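Local coordinates for protein tapirin (Caldicellulosiruptor kristjanssonii, PDB 6N2B) that binds cellulose, probably helping the cell adhere to plant biomass, and has a C-terminal beta-helix domain that carries a calcium ion, at residues 203-209 with 529-533; 210-216 with 513-519; 242-248 with 264-270; 448-452 with 538-542. All coordinates share one frame. Residues are numbered along the deposited sequence.

Three of the four contacts are joined through strands of one large curled sheet of the beta-helix, and contact 4 sets a helix against that same sheet. Contact 3 is the regular one: neighbouring coils 242-248 and 264-270, close to the centre of the molecule, hydrogen-bonded in parallel around a corner. Contacts 1 and 2 both bring strand 207-211 against chain some 300 residues later, contact 1 through side chains, contact 2 mainly through backbone bonds. Contacts 1 to 3 are partly buried; contact 4 is buried and the most apolar, though farthest from the centre, and its Ile542 and Glu539 touch Phe205 of contact 1. Glu206 and Asn246 link contacts 1 and 3.

Contact 1. Residues 203-209 with 529-533; sequences DLFEYAV and LIYKR
This is a side-chain-mediated contact between the N-terminal entry of the modelled domain and the end of strand 526-531, where first and last parts of the beta-helix meet. Residues 204-206 form a short 3-10 turn, with Glu206 N bonded to Asp203 O (3.0 Å) and Tyr207 N to Leu204 O (3.2 Å); the chain then turns a corner at Ala208 and Val209. Residues 529-531 are extended. No backbone hydrogen bond joins the segments, whose CA atoms come to 5.0 Å at Ala208 and Tyr531 and 6.4 Å at Phe205 and Arg533.

Tyr531, with chi1 t, spans the gap: its OH donates to Phe205 O at 2.7 Å, while Glu206 O lies over one ring face, 3.4 Å from Tyr531 CE1. The extended Arg533 side chain, also chi1 t, brings its guanidinium over to Asp203 in a salt bridge; NH1 and OD2 are modelled too close, so the exact spacing is uncertain. Glu206 OE2 turns instead to Ser227 and Asn246. At the corner the packing is apolar: Ala208 CB meets Tyr531 CB at 3.7 Å, and Leu529 CD2 reaches Val209 CG2 at 3.7 Å.

Phe205 continues onto helix 536-546, and Leu529 pairs with strand 221-224. The corner thus packs against strand 526-531 at the junction where C-terminal strands stack onto the first coil and continue the parallel beta-helix.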
loop_
_atom_site.group_PDB
_atom_site.type_symbol
_atom_site.label_atom_id
_atom_site.label_comp_id
_atom_site.label_asym_id
_atom_site.label_seq_id
_atom_site.Cartn_x
_atom_site.Cartn_y
_atom_site.Cartn_z
ATOM N N ASP A 203 -8.715 9.799 -7.490
ATOM C CA ASP A 203 -8.464 9.807 -8.927
ATOM C C ASP A 203 -7.819 8.494 -9.348
ATOM O O ASP A 203 -6.718 8.174 -8.895
ATOM C CB ASP A 203 -7.547 10.973 -9.288
ATOM C CG ASP A 203 -7.343 11.122 -10.771
ATOM O OD1 ASP A 203 -8.161 10.590 -11.555
ATOM O OD2 ASP A 203 -6.351 11.791 -11.146
ATOM N N LEU A 204 -8.479 7.766 -10.251
ATOM C CA LEU A 204 -7.954 6.476 -10.689
ATOM C C LEU A 204 -6.562 6.609 -11.297
ATOM O O LEU A 204 -5.718 5.724 -11.127
ATOM C CB LEU A 204 -8.916 5.829 -11.689
ATOM C CG LEU A 204 -8.452 4.635 -12.533
ATOM C CD1 LEU A 204 -8.552 3.317 -11.773
ATOM C CD2 LEU A 204 -9.291 4.566 -13.776
ATOM N N PHE A 205 -6.296 7.708 -11.994
ATOM C CA PHE A 205 -5.024 7.861 -12.688
ATOM C C PHE A 205 -3.886 8.300 -11.779
ATOM O O PHE A 205 -2.763 8.483 -12.270
ATOM C CB PHE A 205 -5.207 8.828 -13.863
ATOM C CG PHE A 205 -6.199 8.319 -14.863
ATOM C CD1 PHE A 205 -5.851 7.305 -15.742
ATOM C CD2 PHE A 205 -7.504 8.772 -14.857
ATOM C CE1 PHE A 205 -6.772 6.789 -16.633
ATOM C CE2 PHE A 205 -8.425 8.252 -15.731
ATOM C CZ PHE A 205 -8.055 7.260 -16.628
ATOM N N GLU A 206 -4.144 8.461 -10.477
ATOM C CA GLU A 206 -3.093 8.659 -9.492
ATOM C C GLU A 206 -2.464 7.344 -9.034
ATOM O O GLU A 206 -1.375 7.354 -8.455
ATOM C CB GLU A 206 -3.652 9.446 -8.299
ATOM C CG GLU A 206 -2.952 9.241 -6.925
ATOM C CD GLU A 206 -1.482 9.721 -6.880
ATOM O OE1 GLU A 206 -1.061 10.519 -7.750
ATOM O OE2 GLU A 206 -0.739 9.272 -5.972
ATOM N N TYR A 207 -3.069 6.205 -9.331
ATOM C CA TYR A 207 -2.623 4.959 -8.728
ATOM C C TYR A 207 -1.527 4.289 -9.556
ATOM O O TYR A 207 -1.607 4.222 -10.788
ATOM C CB TYR A 207 -3.821 4.038 -8.491
ATOM C CG TYR A 207 -4.562 4.581 -7.297
ATOM C CD1 TYR A 207 -5.451 5.655 -7.427
ATOM C CD2 TYR A 207 -4.298 4.097 -6.020
ATOM C CE1 TYR A 207 -6.094 6.187 -6.326
ATOM C CE2 TYR A 207 -4.931 4.630 -4.906
ATOM C CZ TYR A 207 -5.821 5.675 -5.061
ATOM O OH TYR A 207 -6.433 6.194 -3.940
ATOM N N ALA A 208 -0.459 3.874 -8.861
ATOM C CA ALA A 208 0.493 2.948 -9.451
ATOM C C ALA A 208 -0.098 1.544 -9.498
ATOM O O ALA A 208 0.072 0.812 -10.487
ATOM C CB ALA A 208 1.800 2.972 -8.666
ATOM N N VAL A 209 -0.831 1.168 -8.455
ATOM C CA VAL A 209 -1.555 -0.093 -8.417
ATOM C C VAL A 209 -2.996 0.222 -8.042
ATOM O O VAL A 209 -3.263 0.710 -6.940
ATOM C CB VAL A 209 -0.934 -1.091 -7.422
ATOM C CG1 VAL A 209 -1.699 -2.401 -7.417
ATOM C CG2 VAL A 209 0.504 -1.347 -7.761
ATOM N N LEU A 529 8.221 -1.122 -9.982
ATOM C CA LEU A 529 7.147 -0.406 -10.671
ATOM C C LEU A 529 7.241 1.079 -10.331
ATOM O O LEU A 529 6.953 1.487 -9.202
ATOM C CB LEU A 529 5.781 -0.958 -10.278
ATOM C CG LEU A 529 4.572 -0.108 -10.689
ATOM C CD1 LEU A 529 4.479 -0.048 -12.189
ATOM C CD2 LEU A 529 3.286 -0.671 -10.149
ATOM N N ILE A 530 7.637 1.892 -11.299
ATOM C CA ILE A 530 7.796 3.330 -11.095
ATOM C C ILE A 530 6.555 4.017 -11.649
ATOM O O ILE A 530 6.336 4.025 -12.863
ATOM C CB ILE A 530 9.068 3.862 -11.774
ATOM C CG1 ILE A 530 10.284 3.023 -11.392
ATOM C CG2 ILE A 530 9.290 5.324 -11.434
ATOM C CD1 ILE A 530 11.598 3.681 -11.780
ATOM N N TYR A 531 5.752 4.623 -10.780
ATOM C CA TYR A 531 4.524 5.262 -11.245
ATOM C C TYR A 531 4.843 6.396 -12.222
ATOM O O TYR A 531 5.744 7.209 -11.988
ATOM C CB TYR A 531 3.709 5.779 -10.054
ATOM C CG TYR A 531 2.613 6.759 -10.434
ATOM C CD1 TYR A 531 1.397 6.313 -10.946
ATOM C CD2 TYR A 531 2.798 8.136 -10.280
ATOM C CE1 TYR A 531 0.401 7.210 -11.293
ATOM C CE2 TYR A 531 1.824 9.032 -10.618
ATOM C CZ TYR A 531 0.622 8.572 -11.134
ATOM O OH TYR A 531 -0.368 9.473 -11.484
ATOM N N LYS A 532 4.127 6.422 -13.339
ATOM C CA LYS A 532 4.172 7.538 -14.283
ATOM C C LYS A 532 2.755 7.783 -14.780
ATOM O O LYS A 532 2.151 6.896 -15.395
ATOM C CB LYS A 532 5.117 7.264 -15.463
ATOM C CG LYS A 532 6.594 7.119 -15.091
ATOM C CD LYS A 532 7.284 8.470 -14.886
ATOM C CE LYS A 532 8.705 8.306 -14.345
ATOM N NZ LYS A 532 9.522 9.571 -14.310
ATOM N N ARG A 533 2.215 8.963 -14.482
ATOM C CA ARG A 533 0.860 9.294 -14.901
ATOM C C ARG A 533 0.729 9.232 -16.414
ATOM O O ARG A 533 1.578 9.762 -17.143
ATOM C CB ARG A 533 0.478 10.686 -14.412
ATOM C CG ARG A 533 -0.995 10.972 -14.545
ATOM C CD ARG A 533 -1.327 12.372 -14.081
ATOM N NE ARG A 533 -2.687 12.395 -13.574
ATOM C CZ ARG A 533 -3.006 12.248 -12.291
ATOM N NH1 ARG A 533 -4.288 12.259 -11.931
ATOM N NH2 ARG A 533 -2.049 12.093 -11.370
#

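Contact 2. Residues 210-216 with 513-519; sequences YSRGSFL and TLGSTFN
Both segments run in the same direction, in two short ladders separated by loops. Ser211 pairs in parallel with Thr513 (CA to CA 4.7 Å): Thr513 N donates to Tyr210 O and Arg212 N to Thr513 O, both at 2.8 Å. The register then slips by one residue, so that Gly213 lies opposite Ser516 (CA to CA 4.1 Å), before a single bridge sets Leu216 against Asn519. Ser214 N bonds to Ser516 O at 2.8 Å and Leu216 N to Phe518 O at 3.0 Å. Gly213 is packed tightly, its CA 3.2 Å from Ser516 O; an ideal CB there would clash with the carbonyls of Gly515 and Ser516.

Where the ladders part, a water fills the gap, donating to Ser214 O (2.8 Å) and Gly515 O (3.0 Å) and accepting from Thr513 OG1 (2.8 Å). Ser211 OG donates to Thr513 OG1 at 2.8 Å, and Ser214 OG, with chi1 p, accepts from Phe518 N at 3.3 Å. Phe215 and Phe518, both chi1 t, meet edge to edge, CD1 to CD2 at 3.9 Å.

Such parallel pairing stacks this beta-helix's C-terminal strands on its first coil. Strand 227-230 bonds to the 210-216 backbone, Tyr210 stacks on Tyr229, Arg212 salt-bridges Asp418, and 513-519 leads into strand 520-522.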
loop_
_atom_site.group_PDB
_atom_site.type_symbol
_atom_site.label_atom_id
_atom_site.label_comp_id
_atom_site.label_asym_id
_atom_site.label_seq_id
_atom_site.Cartn_x
_atom_site.Cartn_y
_atom_site.Cartn_z
ATOM N N TYR A 210 -3.919 -0.043 -8.953
ATOM C CA TYR A 210 -5.345 0.020 -8.656
ATOM C C TYR A 210 -5.891 -1.389 -8.805
ATOM O O TYR A 210 -5.909 -1.932 -9.912
ATOM C CB TYR A 210 -6.070 0.988 -9.585
ATOM C CG TYR A 210 -7.518 1.205 -9.214
ATOM C CD1 TYR A 210 -8.506 0.326 -9.643
ATOM C CD2 TYR A 210 -7.904 2.295 -8.434
ATOM C CE1 TYR A 210 -9.825 0.521 -9.304
ATOM C CE2 TYR A 210 -9.227 2.501 -8.090
ATOM C CZ TYR A 210 -10.183 1.613 -8.529
ATOM O OH TYR A 210 -11.513 1.811 -8.201
ATOM N N SER A 211 -6.327 -1.980 -7.706
ATOM C CA SER A 211 -6.854 -3.340 -7.718
ATOM C C SER A 211 -8.310 -3.306 -7.275
ATOM O O SER A 211 -8.608 -2.973 -6.120
ATOM C CB SER A 211 -6.030 -4.255 -6.818
ATOM O OG SER A 211 -4.787 -4.553 -7.413
ATOM N N ARG A 212 -9.216 -3.643 -8.197
ATOM C CA ARG A 212 -10.633 -3.713 -7.857
ATOM C C ARG A 212 -10.889 -4.829 -6.855
ATOM O O ARG A 212 -11.677 -4.667 -5.914
ATOM C CB ARG A 212 -11.462 -3.911 -9.126
ATOM C CG ARG A 212 -12.959 -3.994 -8.886
ATOM C CD ARG A 212 -13.745 -3.685 -10.153
ATOM N NE ARG A 212 -14.402 -4.886 -10.661
ATOM C CZ ARG A 212 -15.504 -5.427 -10.145
ATOM N NH1 ARG A 212 -16.116 -4.863 -9.103
ATOM N NH2 ARG A 212 -16.007 -6.531 -10.690
ATOM N N GLY A 213 -10.221 -5.960 -7.033
ATOM C CA GLY A 213 -10.276 -7.012 -6.045
ATOM C C GLY A 213 -9.066 -6.962 -5.138
ATOM O O GLY A 213 -8.686 -5.891 -4.655
ATOM N N SER A 214 -8.449 -8.114 -4.909
ATOM C CA SER A 214 -7.286 -8.212 -4.050
ATOM C C SER A 214 -6.013 -7.878 -4.830
ATOM O O SER A 214 -6.018 -7.741 -6.058
ATOM C CB SER A 214 -7.183 -9.613 -3.465
ATOM O OG SER A 214 -6.485 -10.459 -4.371
ATOM N N PHE A 215 -4.906 -7.757 -4.089
ATOM C CA PHE A 215 -3.600 -7.405 -4.656
ATOM C C PHE A 215 -2.544 -8.202 -3.902
ATOM O O PHE A 215 -2.199 -7.871 -2.765
ATOM C CB PHE A 215 -3.319 -5.915 -4.569
ATOM C CG PHE A 215 -1.913 -5.552 -4.929
ATOM C CD1 PHE A 215 -1.363 -5.965 -6.129
ATOM C CD2 PHE A 215 -1.141 -4.792 -4.074
ATOM C CE1 PHE A 215 -0.073 -5.626 -6.461
ATOM C CE2 PHE A 215 0.151 -4.457 -4.400
ATOM C CZ PHE A 215 0.691 -4.872 -5.591
ATOM N N LEU A 216 -2.034 -9.253 -4.532
ATOM C CA LEU A 216 -1.016 -10.104 -3.923
ATOM C C LEU A 216 0.242 -10.027 -4.768
ATOM O O LEU A 216 0.426 -10.830 -5.698
ATOM C CB LEU A 216 -1.502 -11.542 -3.795
ATOM C CG LEU A 216 -2.908 -11.625 -3.174
ATOM C CD1 LEU A 216 -3.748 -12.774 -3.743
ATOM C CD2 LEU A 216 -2.810 -11.699 -1.690
ATOM N N THR A 513 -5.955 -3.735 -12.082
ATOM C CA THR A 513 -6.395 -5.116 -12.044
ATOM C C THR A 513 -7.860 -5.131 -11.649
ATOM O O THR A 513 -8.279 -4.385 -10.760
ATOM C CB THR A 513 -5.549 -5.934 -11.068
ATOM O OG1 THR A 513 -5.946 -5.627 -9.724
ATOM C CG2 THR A 513 -4.061 -5.598 -11.246
ATOM N N LEU A 514 -8.641 -5.966 -12.328
ATOM C CA LEU A 514 -10.084 -5.907 -12.220
ATOM C C LEU A 514 -10.707 -7.182 -11.698
ATOM O O LEU A 514 -11.900 -7.177 -11.382
ATOM C CB LEU A 514 -10.698 -5.563 -13.585
ATOM C CG LEU A 514 -10.150 -4.251 -14.151
ATOM C CD1 LEU A 514 -10.256 -4.191 -15.657
ATOM C CD2 LEU A 514 -10.887 -3.098 -13.538
ATOM N N GLY A 515 -9.949 -8.259 -11.586
ATOM C CA GLY A 515 -10.499 -9.477 -11.046
ATOM C C GLY A 515 -10.664 -9.421 -9.546
ATOM O O GLY A 515 -10.012 -8.629 -8.855
ATOM N N SER A 516 -11.558 -10.291 -9.055
ATOM C CA SER A 516 -11.762 -10.445 -7.616
ATOM C C SER A 516 -10.448 -10.710 -6.892
ATOM O O SER A 516 -10.190 -10.155 -5.816
ATOM C CB SER A 516 -12.746 -11.583 -7.347
ATOM O OG SER A 516 -13.929 -11.404 -8.109
ATOM N N THR A 517 -9.609 -11.557 -7.468
ATOM C CA THR A 517 -8.303 -11.869 -6.922
ATOM C C THR A 517 -7.246 -11.540 -7.972
ATOM O O THR A 517 -7.508 -11.604 -9.176
ATOM C CB THR A 517 -8.254 -13.340 -6.502
ATOM O OG1 THR A 517 -7.270 -13.521 -5.476
ATOM C CG2 THR A 517 -7.951 -14.249 -7.708
ATOM N N PHE A 518 -6.057 -11.147 -7.520
ATOM C CA PHE A 518 -4.996 -10.771 -8.448
ATOM C C PHE A 518 -3.627 -11.134 -7.887
ATOM O O PHE A 518 -3.276 -10.708 -6.780
ATOM C CB PHE A 518 -5.024 -9.272 -8.770
ATOM C CG PHE A 518 -3.847 -8.836 -9.560
ATOM C CD1 PHE A 518 -3.706 -9.227 -10.880
ATOM C CD2 PHE A 518 -2.841 -8.105 -8.979
ATOM C CE1 PHE A 518 -2.595 -8.857 -11.612
ATOM C CE2 PHE A 518 -1.741 -7.729 -9.702
ATOM C CZ PHE A 518 -1.608 -8.108 -11.017
ATOM N N ASN A 519 -2.847 -11.890 -8.666
ATOM C CA ASN A 519 -1.484 -12.270 -8.313
ATOM C C ASN A 519 -0.521 -11.801 -9.390
ATOM O O ASN A 519 -0.762 -12.034 -10.578
ATOM C CB ASN A 519 -1.345 -13.785 -8.166
ATOM C CG ASN A 519 -1.963 -14.311 -6.887
ATOM O OD1 ASN A 519 -1.256 -14.568 -5.890
ATOM N ND2 ASN A 519 -3.291 -14.485 -6.900
HETATM O O HOH W 1 -7.817 -6.848 -8.005
#

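Contact 3. Residues 242-248 with 264-270; sequences AIGVNNL and IEIKEIM
Lys267 NZ donates to Asn246 OD1 at 2.8 Å, and a water accepting from the same NZ (2.7 Å) donates to Gly244 O (3.1 Å), tying the exposed corner together. Side chains also bond to backbone: Ile269 N donates to Asn247 OD1 at 3.2 Å; the bond from Gly244 N to Glu265 OE1, 3.3 Å, is weak. Asn246 ND2 hydrogen-bonds Glu206.

The backbones run parallel and bend at successive corners. Glu265 N donates to Ala242 O and Lys267 N to Val245 O, each 2.8 Å, Glu268 N to Asn246 O at 2.9 Å, and Leu248 N to Ile269 O at 3.1 Å. Ala242 pairs with Ile264, Val245 with Ile266 and Leu248 with Met270. A beta bulge shifts the register between the first two pairs, where Gly244 takes positive phi (68°), and it slips again by one before the last.

All six paired residues lie on one face. Ala242 CB approaches Ile264 CG2 at 4.2 Å; Ile266, its chi1 and chi2 both m, brings CD1 to 3.8 Å from Val245 CG1 and 3.6 Å from Leu248 CB; Leu248 CD1 meets Met270 CE at 3.9 Å. Such stacking of apolar residues, coil upon coil, with polar residues at the turns, is the hallmark of a parallel beta-helix.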
loop_
_atom_site.group_PDB
_atom_site.type_symbol
_atom_site.label_atom_id
_atom_site.label_comp_id
_atom_site.label_asym_id
_atom_site.label_seq_id
_atom_site.Cartn_x
_atom_site.Cartn_y
_atom_site.Cartn_z
ATOM N N ALA A 242 7.368 0.319 -0.684
ATOM C CA ALA A 242 6.666 1.463 -1.244
ATOM C C ALA A 242 7.515 2.702 -0.963
ATOM O O ALA A 242 7.637 3.130 0.190
ATOM C CB ALA A 242 5.275 1.578 -0.631
ATOM N N ILE A 243 8.127 3.267 -1.994
ATOM C CA ILE A 243 9.007 4.421 -1.828
ATOM C C ILE A 243 8.326 5.647 -2.416
ATOM O O ILE A 243 8.086 5.710 -3.628
ATOM C CB ILE A 243 10.373 4.200 -2.488
ATOM C CG1 ILE A 243 11.025 2.926 -1.964
ATOM C CG2 ILE A 243 11.274 5.387 -2.237
ATOM C CD1 ILE A 243 12.275 2.552 -2.740
ATOM N N GLY A 244 8.036 6.631 -1.572
ATOM C CA GLY A 244 7.334 7.814 -2.043
ATOM C C GLY A 244 5.892 7.605 -2.476
ATOM O O GLY A 244 5.397 8.371 -3.306
ATOM N N VAL A 245 5.200 6.595 -1.933
ATOM C CA VAL A 245 3.790 6.388 -2.239
ATOM C C VAL A 245 2.952 7.458 -1.546
ATOM O O VAL A 245 3.126 7.744 -0.353
ATOM C CB VAL A 245 3.349 4.977 -1.811
ATOM C CG1 VAL A 245 1.826 4.895 -1.695
ATOM C CG2 VAL A 245 3.841 3.946 -2.808
ATOM N N ASN A 246 2.022 8.048 -2.287
ATOM C CA ASN A 246 1.177 9.091 -1.717
ATOM C C ASN A 246 0.077 8.511 -0.831
ATOM O O ASN A 246 -0.050 8.871 0.344
ATOM C CB ASN A 246 0.582 9.942 -2.839
ATOM C CG ASN A 246 1.610 10.867 -3.468
ATOM O OD1 ASN A 246 2.489 11.393 -2.785
ATOM N ND2 ASN A 246 1.505 11.067 -4.775
ATOM N N ASN A 247 -0.737 7.621 -1.368
ATOM C CA ASN A 247 -1.773 6.992 -0.563
ATOM C C ASN A 247 -1.736 5.477 -0.737
ATOM O O ASN A 247 -1.338 4.964 -1.790
ATOM C CB ASN A 247 -3.180 7.544 -0.918
ATOM C CG ASN A 247 -3.210 9.081 -1.016
ATOM O OD1 ASN A 247 -3.111 9.780 -0.004
ATOM N ND2 ASN A 247 -3.363 9.601 -2.229
ATOM N N LEU A 248 -2.133 4.763 0.317
ATOM C CA LEU A 248 -2.405 3.328 0.253
ATOM C C LEU A 248 -3.783 3.146 0.863
ATOM O O LEU A 248 -3.915 3.183 2.085
ATOM C CB LEU A 248 -1.363 2.516 1.006
ATOM C CG LEU A 248 -1.375 0.985 0.869
ATOM C CD1 LEU A 248 -0.088 0.428 1.391
ATOM C CD2 LEU A 248 -2.525 0.303 1.598
ATOM N N ILE A 264 7.892 0.704 3.922
ATOM C CA ILE A 264 6.725 1.392 3.369
ATOM C C ILE A 264 6.764 2.873 3.748
ATOM O O ILE A 264 6.875 3.219 4.929
ATOM C CB ILE A 264 5.416 0.734 3.835
ATOM C CG1 ILE A 264 5.259 -0.625 3.171
ATOM C CG2 ILE A 264 4.238 1.565 3.463
ATOM C CD1 ILE A 264 4.293 -1.533 3.911
ATOM N N GLU A 265 6.666 3.746 2.741
ATOM C CA GLU A 265 6.601 5.194 2.934
ATOM C C GLU A 265 5.279 5.715 2.406
ATOM O O GLU A 265 5.009 5.611 1.212
ATOM C CB GLU A 265 7.741 5.910 2.221
ATOM C CG GLU A 265 9.058 5.768 2.913
ATOM C CD GLU A 265 10.203 6.029 1.974
ATOM O OE1 GLU A 265 10.062 6.897 1.071
ATOM O OE2 GLU A 265 11.244 5.360 2.137
ATOM N N ILE A 266 4.478 6.304 3.283
ATOM C CA ILE A 266 3.197 6.872 2.906
ATOM C C ILE A 266 3.235 8.367 3.170
ATOM O O ILE A 266 3.377 8.796 4.321
ATOM C CB ILE A 266 2.042 6.213 3.665
ATOM C CG1 ILE A 266 2.083 4.694 3.464
ATOM C CG2 ILE A 266 0.731 6.789 3.146
ATOM C CD1 ILE A 266 1.626 4.253 2.066
ATOM N N LYS A 267 3.096 9.163 2.108
ATOM C CA LYS A 267 3.244 10.607 2.243
ATOM C C LYS A 267 1.984 11.271 2.747
ATOM O O LYS A 267 2.064 12.296 3.426
ATOM C CB LYS A 267 3.641 11.217 0.912
ATOM C CG LYS A 267 5.065 10.897 0.561
ATOM C CD LYS A 267 5.311 11.102 -0.900
ATOM C CE LYS A 267 5.325 12.572 -1.260
ATOM N NZ LYS A 267 5.000 12.731 -2.712
ATOM N N GLU A 268 0.816 10.717 2.433
ATOM C CA GLU A 268 -0.437 11.314 2.858
ATOM C C GLU A 268 -1.194 10.278 3.658
ATOM O O GLU A 268 -0.860 10.032 4.827
ATOM C CB GLU A 268 -1.195 11.887 1.652
ATOM C CG GLU A 268 -0.516 13.125 1.009
ATOM C CD GLU A 268 -0.151 14.235 2.024
ATOM O OE1 GLU A 268 -0.841 14.354 3.073
ATOM O OE2 GLU A 268 0.822 14.999 1.767
ATOM N N ILE A 269 -2.206 9.619 3.090
ATOM C CA ILE A 269 -3.140 8.803 3.862
ATOM C C ILE A 269 -2.908 7.321 3.593
ATOM O O ILE A 269 -2.872 6.884 2.436
ATOM C CB ILE A 269 -4.599 9.181 3.559
ATOM C CG1 ILE A 269 -4.918 10.558 4.153
ATOM C CG2 ILE A 269 -5.547 8.104 4.087
ATOM C CD1 ILE A 269 -5.745 11.461 3.255
ATOM N N MET A 270 -2.770 6.552 4.668
ATOM C CA MET A 270 -2.908 5.100 4.638
ATOM C C MET A 270 -4.231 4.754 5.312
ATOM O O MET A 270 -4.354 4.846 6.537
ATOM C CB MET A 270 -1.736 4.416 5.331
ATOM C CG MET A 270 -1.744 2.905 5.238
ATOM S SD MET A 270 -0.261 2.259 6.039
ATOM C CE MET A 270 -0.183 0.642 5.291
HETATM O O HOH W 2 5.736 11.091 -4.705
#

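Contact 4. Residues 448-452 with 538-542; sequences EIVVY and IESSI
Apolar packing dominates this contact, in which helix 536-546 lies along strand 448-453. The two segments run nearly parallel, their axes 17° apart and 9.1 Å at closest approach. Glu448, Val450 and Tyr452 of the extended strand point their CB atoms toward the helix. Ile538, with chi1 and chi2 both m, sets its CD1 3.7 Å from Val450 CG1 and 4.1 Å from Ile449 CA; one turn later, Ile542 CG1 comes to 4.2 Å from Val450 CG2 and 4.4 Å from Tyr452 CZ.

Hydrogen bonding is confined to the ends. Tyr452, chi1 m, reaches across so that its OH shares a hydrogen bond of 2.7 Å with Ser541 OG, which lies near the plane of its ring. At the other end Glu448 OE1 accepts from Gly535 N and from a water at 2.8 Å, which is weakly bonded to Ile538 N.

Strands 436-441 and 478-483 flank strand 448-453, and Ile449 points away from the helix, its side chain about 5 Å from that of calcium-binding Glu465. The result is alpha-on-beta packing near the calcium site, the Tyr452 side chain about 9 Å from the ion.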
loop_
_atom_site.group_PDB
_atom_site.type_symbol
_atom_site.label_atom_id
_atom_site.label_comp_id
_atom_site.label_asym_id
_atom_site.label_seq_id
_atom_site.Cartn_x
_atom_site.Cartn_y
_atom_site.Cartn_z
ATOM N N GLU A 448 3.972 5.478 -25.168
ATOM C CA GLU A 448 3.082 4.945 -24.153
ATOM C C GLU A 448 2.151 3.929 -24.798
ATOM O O GLU A 448 1.650 4.144 -25.906
ATOM C CB GLU A 448 2.279 6.069 -23.483
ATOM C CG GLU A 448 3.125 7.186 -22.882
ATOM C CD GLU A 448 2.295 8.184 -22.060
ATOM O OE1 GLU A 448 1.071 7.943 -21.858
ATOM O OE2 GLU A 448 2.870 9.219 -21.618
ATOM N N ILE A 449 1.945 2.805 -24.132
ATOM C CA ILE A 449 1.009 1.802 -24.616
ATOM C C ILE A 449 0.311 1.234 -23.403
ATOM O O ILE A 449 0.935 1.029 -22.360
ATOM C CB ILE A 449 1.689 0.684 -25.444
ATOM C CG1 ILE A 449 0.684 -0.426 -25.784
ATOM C CG2 ILE A 449 2.889 0.096 -24.745
ATOM C CD1 ILE A 449 1.081 -1.273 -27.003
ATOM N N VAL A 450 -0.995 1.039 -23.515
ATOM C CA VAL A 450 -1.760 0.318 -22.508
ATOM C C VAL A 450 -2.134 -1.034 -23.097
ATOM O O VAL A 450 -2.555 -1.118 -24.259
ATOM C CB VAL A 450 -3.007 1.095 -22.062
ATOM C CG1 VAL A 450 -3.795 1.570 -23.271
ATOM C CG2 VAL A 450 -3.850 0.222 -21.170
ATOM N N VAL A 451 -1.943 -2.090 -22.314
ATOM C CA VAL A 451 -2.212 -3.451 -22.755
ATOM C C VAL A 451 -3.394 -3.995 -21.956
ATOM O O VAL A 451 -3.359 -4.026 -20.721
ATOM C CB VAL A 451 -0.956 -4.323 -22.614
ATOM C CG1 VAL A 451 -1.267 -5.789 -22.913
ATOM C CG2 VAL A 451 0.129 -3.783 -23.561
ATOM N N TYR A 452 -4.447 -4.410 -22.654
ATOM C CA TYR A 452 -5.624 -4.989 -22.021
ATOM C C TYR A 452 -5.581 -6.505 -22.150
ATOM O O TYR A 452 -5.359 -7.031 -23.243
ATOM C CB TYR A 452 -6.909 -4.456 -22.644
ATOM C CG TYR A 452 -7.076 -2.966 -22.498
ATOM C CD1 TYR A 452 -7.629 -2.421 -21.348
ATOM C CD2 TYR A 452 -6.675 -2.093 -23.519
ATOM C CE1 TYR A 452 -7.789 -1.046 -21.219
ATOM C CE2 TYR A 452 -6.830 -0.712 -23.392
ATOM C CZ TYR A 452 -7.392 -0.202 -22.242
ATOM O OH TYR A 452 -7.555 1.156 -22.100
ATOM N N ILE A 538 -3.861 7.616 -23.560
ATOM C CA ILE A 538 -3.960 6.422 -22.740
ATOM C C ILE A 538 -5.098 6.557 -21.734
ATOM O O ILE A 538 -5.855 5.605 -21.516
ATOM C CB ILE A 538 -2.605 6.130 -22.072
ATOM C CG1 ILE A 538 -1.550 5.864 -23.147
ATOM C CG2 ILE A 538 -2.688 4.941 -21.145
ATOM C CD1 ILE A 538 -1.852 4.661 -24.003
ATOM N N GLU A 539 -5.263 7.737 -21.128
ATOM C CA GLU A 539 -6.386 7.931 -20.212
ATOM C C GLU A 539 -7.714 7.760 -20.934
ATOM O O GLU A 539 -8.630 7.094 -20.433
ATOM C CB GLU A 539 -6.336 9.309 -19.565
ATOM C CG GLU A 539 -5.308 9.497 -18.492
ATOM C CD GLU A 539 -5.484 10.829 -17.733
ATOM O OE1 GLU A 539 -6.540 11.496 -17.929
ATOM O OE2 GLU A 539 -4.565 11.197 -16.945
ATOM N N SER A 540 -7.842 8.382 -22.111
ATOM C CA SER A 540 -9.063 8.248 -22.896
ATOM C C SER A 540 -9.358 6.786 -23.201
ATOM O O SER A 540 -10.511 6.349 -23.124
ATOM C CB SER A 540 -8.949 9.066 -24.187
ATOM O OG SER A 540 -10.141 8.984 -24.958
ATOM N N SER A 541 -8.327 6.007 -23.525
ATOM C CA SER A 541 -8.542 4.587 -23.774
ATOM C C SER A 541 -9.050 3.868 -22.524
ATOM O O SER A 541 -9.981 3.058 -22.598
ATOM C CB SER A 541 -7.252 3.952 -24.276
ATOM O OG SER A 541 -7.439 2.553 -24.373
ATOM N N ILE A 542 -8.443 4.150 -21.366
ATOM C CA ILE A 542 -8.849 3.491 -20.125
ATOM C C ILE A 542 -10.222 3.986 -19.682
ATOM O O ILE A 542 -11.070 3.195 -19.248
ATOM C CB ILE A 542 -7.787 3.716 -19.026
ATOM C CG1 ILE A 542 -6.461 3.054 -19.416
ATOM C CG2 ILE A 542 -8.297 3.239 -17.636
ATOM C CD1 ILE A 542 -5.297 3.458 -18.550
HETATM O O HOH W 3 -0.775 9.070 -23.634
#